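Local coordinates for putative tetR family transcription regulator (Shewanella loihica, PDB 3PPB), which probably binds DNA through a helix-turn-helix domain and regulates transcription, as members of the TetR family do, at residues A[9-12]-A[13-17]; A[32-35]-A[36-39]. All blocks are in the same frame, centred on the assembly; numbering follows the deposited sequence.

Contact 1 of 2, residues A[9-12]-A[13-17]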
loop_
_atom_site.group_PDB
_atom_site.type_symbol
_atom_site.label_atom_id
_atom_site.label_comp_id
_atom_site.label_asym_id
_atom_site.label_seq_id
_atom_site.Cartn_x
_atom_site.Cartn_y
_atom_site.Cartn_z
ATOM N N THR A 9 -27.830 14.961 -7.145
ATOM C CA THR A 9 -27.275 16.031 -7.973
ATOM C C THR A 9 -26.455 15.360 -9.102
ATOM O O THR A 9 -26.016 14.210 -8.951
ATOM C CB THR A 9 -26.498 17.096 -7.130
ATOM O OG1 THR A 9 -26.194 18.230 -7.935
ATOM C CG2 THR A 9 -25.221 16.595 -6.548
ATOM N N LYS A 10 -26.299 16.056 -10.243
ATOM C CA LYS A 10 -25.567 15.541 -11.405
ATOM C C LYS A 10 -24.125 15.258 -11.038
ATOM O O LYS A 10 -23.631 14.166 -11.307
ATOM C CB LYS A 10 -25.639 16.529 -12.585
ATOM C CG LYS A 10 -26.986 16.571 -13.299
ATOM C CD LYS A 10 -26.936 17.607 -14.393
ATOM C CE LYS A 10 -28.175 17.661 -15.229
ATOM N NZ LYS A 10 -28.148 18.828 -16.164
ATOM N N LYS A 11 -23.466 16.226 -10.389
ATOM C CA LYS A 11 -22.088 16.114 -9.931
ATOM C C LYS A 11 -21.925 14.931 -8.984
ATOM O O LYS A 11 -20.944 14.203 -9.126
ATOM C CB LYS A 11 -21.622 17.415 -9.258
ATOM C CG LYS A 11 -20.117 17.666 -9.396
ATOM C CD LYS A 11 -19.667 18.840 -8.536
ATOM C CE LYS A 11 -18.176 19.023 -8.540
ATOM N NZ LYS A 11 -17.750 20.076 -7.581
ATOM N N GLN A 12 -22.900 14.693 -8.076
ATOM C CA GLN A 12 -22.833 13.587 -7.098
ATOM C C GLN A 12 -22.986 12.229 -7.766
ATOM O O GLN A 12 -22.299 11.295 -7.362
ATOM C CB GLN A 12 -23.871 13.741 -5.968
ATOM C CG GLN A 12 -23.655 12.844 -4.741
ATOM C CD GLN A 12 -22.283 12.946 -4.101
ATOM O OE1 GLN A 12 -21.637 14.009 -4.074
ATOM N NE2 GLN A 12 -21.826 11.835 -3.539
ATOM N N ALA A 13 -23.876 12.117 -8.777
ATOM C CA ALA A 13 -24.079 10.880 -9.539
ATOM C C ALA A 13 -22.775 10.487 -10.256
ATOM O O ALA A 13 -22.415 9.309 -10.257
ATOM C CB ALA A 13 -25.209 11.060 -10.551
ATOM N N ILE A 14 -22.048 11.494 -10.817
ATOM C CA ILE A 14 -20.771 11.294 -11.505
ATOM C C ILE A 14 -19.726 10.795 -10.500
ATOM O O ILE A 14 -19.119 9.750 -10.738
ATOM C CB ILE A 14 -20.280 12.567 -12.252
ATOM C CG1 ILE A 14 -21.195 12.897 -13.456
ATOM C CG2 ILE A 14 -18.803 12.397 -12.690
ATOM C CD1 ILE A 14 -21.235 14.390 -13.869
ATOM N N LEU A 15 -19.556 11.514 -9.369
ATOM C CA LEU A 15 -18.584 11.168 -8.328
ATOM C C LEU A 15 -18.809 9.751 -7.773
ATOM O O LEU A 15 -17.866 8.968 -7.746
ATOM C CB LEU A 15 -18.624 12.204 -7.209
ATOM C CG LEU A 15 -17.931 13.523 -7.508
ATOM C CD1 LEU A 15 -18.441 14.623 -6.586
ATOM C CD2 LEU A 15 -16.415 13.394 -7.389
ATOM N N GLU A 16 -20.062 9.405 -7.418
ATOM C CA GLU A 16 -20.470 8.084 -6.900
ATOM C C GLU A 16 -20.259 6.960 -7.927
ATOM O O GLU A 16 -19.849 5.861 -7.551
ATOM C CB GLU A 16 -21.958 8.097 -6.491
ATOM C CG GLU A 16 -22.235 8.752 -5.151
ATOM C CD GLU A 16 -23.665 8.627 -4.667
ATOM O OE1 GLU A 16 -24.287 7.564 -4.903
ATOM O OE2 GLU A 16 -24.154 9.580 -4.018
ATOM N N THR A 17 -20.591 7.220 -9.208
ATOM C CA THR A 17 -20.450 6.236 -10.294
ATOM C C THR A 17 -18.957 6.035 -10.578
ATOM O O THR A 17 -18.534 4.888 -10.746
ATOM C CB THR A 17 -21.249 6.659 -11.550
ATOM O OG1 THR A 17 -22.659 6.568 -11.303
ATOM C CG2 THR A 17 -20.911 5.826 -12.758
#
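Gln-12 and Glu-16, one turn apart on helix 10-24, are joined twice: Glu-16 N donates to Gln-12 O over 2.9 Å, and Gln-12 NE2 donates to Glu-16 OE2 over 3.3 Å. The side-chain bond is long but fairly straight, 159° at the hydrogen. OE2 lies exactly in the amide plane of Gln-12 and accepts through its anti lone pair, on the side away from Glu-16 OE1, while the amide and carboxylate planes are turned 60° apart. Gln-12 reaches forward because CG stands anti to N and the chain then bends at chi2 (54°), laying CG as well as NE2 against the carboxylate. OE1 of Gln-12 has the methyl Leu-15 CD1 as its neighbour across the contact. With an alanine here, the Glu-16 carboxylate would probably lose this N-H donor and its chain would be set freer to turn.

The backbone is satisfied in regular helical fashion. Ala-13, Ile-14 and Leu-15 donate their N-H groups to the carbonyls of Thr-9, Lys-10 and Lys-11; the first of these bonds, Ala-13 N to Thr-9 O at 3.0 Å, starts the helix from its N-cap residue. Ala-13 O takes two donors from Thr-17: N at 3.0 Å and the hydroxyl OG1 at 2.9 Å, arriving from opposite faces of the carbonyl plane. Ile-14 CD1 and Leu-15 CD1 lie against the carbonyl oxygens of Lys-10 and Lys-11.

Glu-16 is exposed, whereas the buried Ile-14 faces inward, touching Ile-35 on helix 32-39, Leu-46 on helix 43-49 and Leu-56 on helix 53-74. Leu-15 also packs on Leu-56, and Ala-13 and Thr-17 rest against Ala-39 at the end of helix 32-39.

Contact 2 of 2, residues A[32-35]-A[36-39]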
loop_
_atom_site.group_PDB
_atom_site.type_symbol
_atom_site.label_atom_id
_atom_site.label_comp_id
_atom_site.label_asym_id
_atom_site.label_seq_id
_atom_site.Cartn_x
_atom_site.Cartn_y
_atom_site.Cartn_z
ATOM N N THR A 32 -14.674 7.864 -19.684
ATOM C CA THR A 32 -15.588 8.941 -19.284
ATOM C C THR A 32 -17.008 8.666 -19.814
ATOM O O THR A 32 -17.977 9.055 -19.152
ATOM C CB THR A 32 -15.071 10.298 -19.767
ATOM O OG1 THR A 32 -14.513 10.134 -21.054
ATOM C CG2 THR A 32 -14.011 10.889 -18.853
ATOM N N ALA A 33 -17.130 7.984 -20.993
ATOM C CA ALA A 33 -18.422 7.614 -21.612
ATOM C C ALA A 33 -19.167 6.644 -20.702
ATOM O O ALA A 33 -20.345 6.863 -20.406
ATOM C CB ALA A 33 -18.211 6.996 -22.996
ATOM N N THR A 34 -18.455 5.618 -20.195
ATOM C CA THR A 34 -19.002 4.650 -19.244
ATOM C C THR A 34 -19.456 5.369 -17.974
ATOM O O THR A 34 -20.568 5.117 -17.529
ATOM C CB THR A 34 -17.985 3.559 -18.923
ATOM O OG1 THR A 34 -17.567 2.925 -20.124
ATOM C CG2 THR A 34 -18.536 2.516 -17.967
ATOM N N ILE A 35 -18.634 6.281 -17.420
ATOM C CA ILE A 35 -18.969 7.026 -16.194
ATOM C C ILE A 35 -20.257 7.808 -16.403
ATOM O O ILE A 35 -21.175 7.674 -15.593
ATOM C CB ILE A 35 -17.839 7.973 -15.699
ATOM C CG1 ILE A 35 -16.518 7.201 -15.411
ATOM C CG2 ILE A 35 -18.311 8.768 -14.463
ATOM C CD1 ILE A 35 -15.230 8.109 -15.126
ATOM N N ALA A 36 -20.316 8.616 -17.490
ATOM C CA ALA A 36 -21.467 9.453 -17.836
ATOM C C ALA A 36 -22.737 8.622 -17.957
ATOM O O ALA A 36 -23.731 8.957 -17.304
ATOM C CB ALA A 36 -21.205 10.208 -19.133
ATOM N N ARG A 37 -22.692 7.519 -18.746
ATOM C CA ARG A 37 -23.818 6.610 -18.969
ATOM C C ARG A 37 -24.318 6.004 -17.664
ATOM O O ARG A 37 -25.515 6.110 -17.361
ATOM C CB ARG A 37 -23.423 5.486 -19.939
ATOM C CG ARG A 37 -24.590 4.562 -20.332
ATOM C CD ARG A 37 -24.184 3.457 -21.292
ATOM N NE ARG A 37 -23.168 2.552 -20.740
ATOM C CZ ARG A 37 -21.889 2.560 -21.102
ATOM N NH1 ARG A 37 -21.452 3.432 -22.004
ATOM N NH2 ARG A 37 -21.035 1.702 -20.560
ATOM N N GLU A 38 -23.403 5.387 -16.882
ATOM C CA GLU A 38 -23.761 4.760 -15.617
ATOM C C GLU A 38 -24.327 5.802 -14.629
ATOM O O GLU A 38 -25.184 5.445 -13.828
ATOM C CB GLU A 38 -22.569 4.007 -15.016
ATOM C CG GLU A 38 -22.098 2.815 -15.826
ATOM C CD GLU A 38 -22.894 1.548 -15.609
ATOM O OE1 GLU A 38 -24.035 1.466 -16.118
ATOM O OE2 GLU A 38 -22.365 0.631 -14.941
ATOM N N ALA A 39 -23.894 7.077 -14.719
ATOM C CA ALA A 39 -24.381 8.159 -13.844
ATOM C C ALA A 39 -25.727 8.692 -14.339
ATOM O O ALA A 39 -26.508 9.228 -13.548
ATOM C CB ALA A 39 -23.357 9.298 -13.759
#
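Arg-37 curls back over Thr-34, one turn earlier on helix 32-39, and lays one face of its guanidinium over Thr-34 CA, with CZ 4.0 Å from that carbon. CG leaves anti to the backbone N (chi1 -174°), and the bend at chi3 (61°) returns the head group toward the preceding turn. NH2 comes to 3.7 Å from Thr-34 CG2. This is van der Waals packing on the looser side, where Arg-37 and Glu-38 are exposed; Thr-34 itself also touches Leu-21 of helix 10-24, and its hydroxyl finds its hydrogen-bond partner in Ser-31 OG, just before the segment. Glu-38 runs beside Thr-34 in the same direction, its CG 4.2 Å from Thr-34 CG2, before the bend at chi2 turns the carboxylate off from that threonine.

The tighter part lies along the backbone and the small side chains. Ala-36 N, Arg-37 N and Glu-38 N donate to Thr-32 O, Ala-33 O and Thr-34 O, each over 2.9 Å and nearly straight. Ala-39 N also reaches Ile-35 O at 2.9 Å, but the angle at the hydrogen falls to 140°. Ala-36 CB sits 3.4 Å from Thr-32 O, and Ala-39 CB lies 3.3 Å from Ile-35 O.

This is the first helix of the predicted helix-turn-helix motif. Its buried side, Ile-35 and Ala-36, turns to the domain core: Ile-35 meets Phe-22 of helix 10-24, Leu-46 of helix 43-49 and Leu-56 of helix 53-74, while Ala-36 touches Val-41 in the turn and Thr-43 at the start of helix 43-49.

Both contacts are single-helix stretches of the N-terminal three-helix domain, their centres about 10 Å apart, and they touch directly: Thr-17 CG2 of contact 1 packs 3.3 Å from Glu-38 CB of contact 2, while Ala-13 O meets Ala-39 CB. Contact 1 lies largely at the surface, with one buried residue, Ile-14; contact 2 is partly buried, with Ile-35 and Ala-36 inside. Ile-14 and Ile-35 meet and share Leu-46 and Leu-56, so both helices contribute to one core. On their outer sides the chemistry differs: contact 1 has an amide-carboxylate hydrogen bond, whereas contact 2 has a guanidinium resting on a threonine without bonding to it.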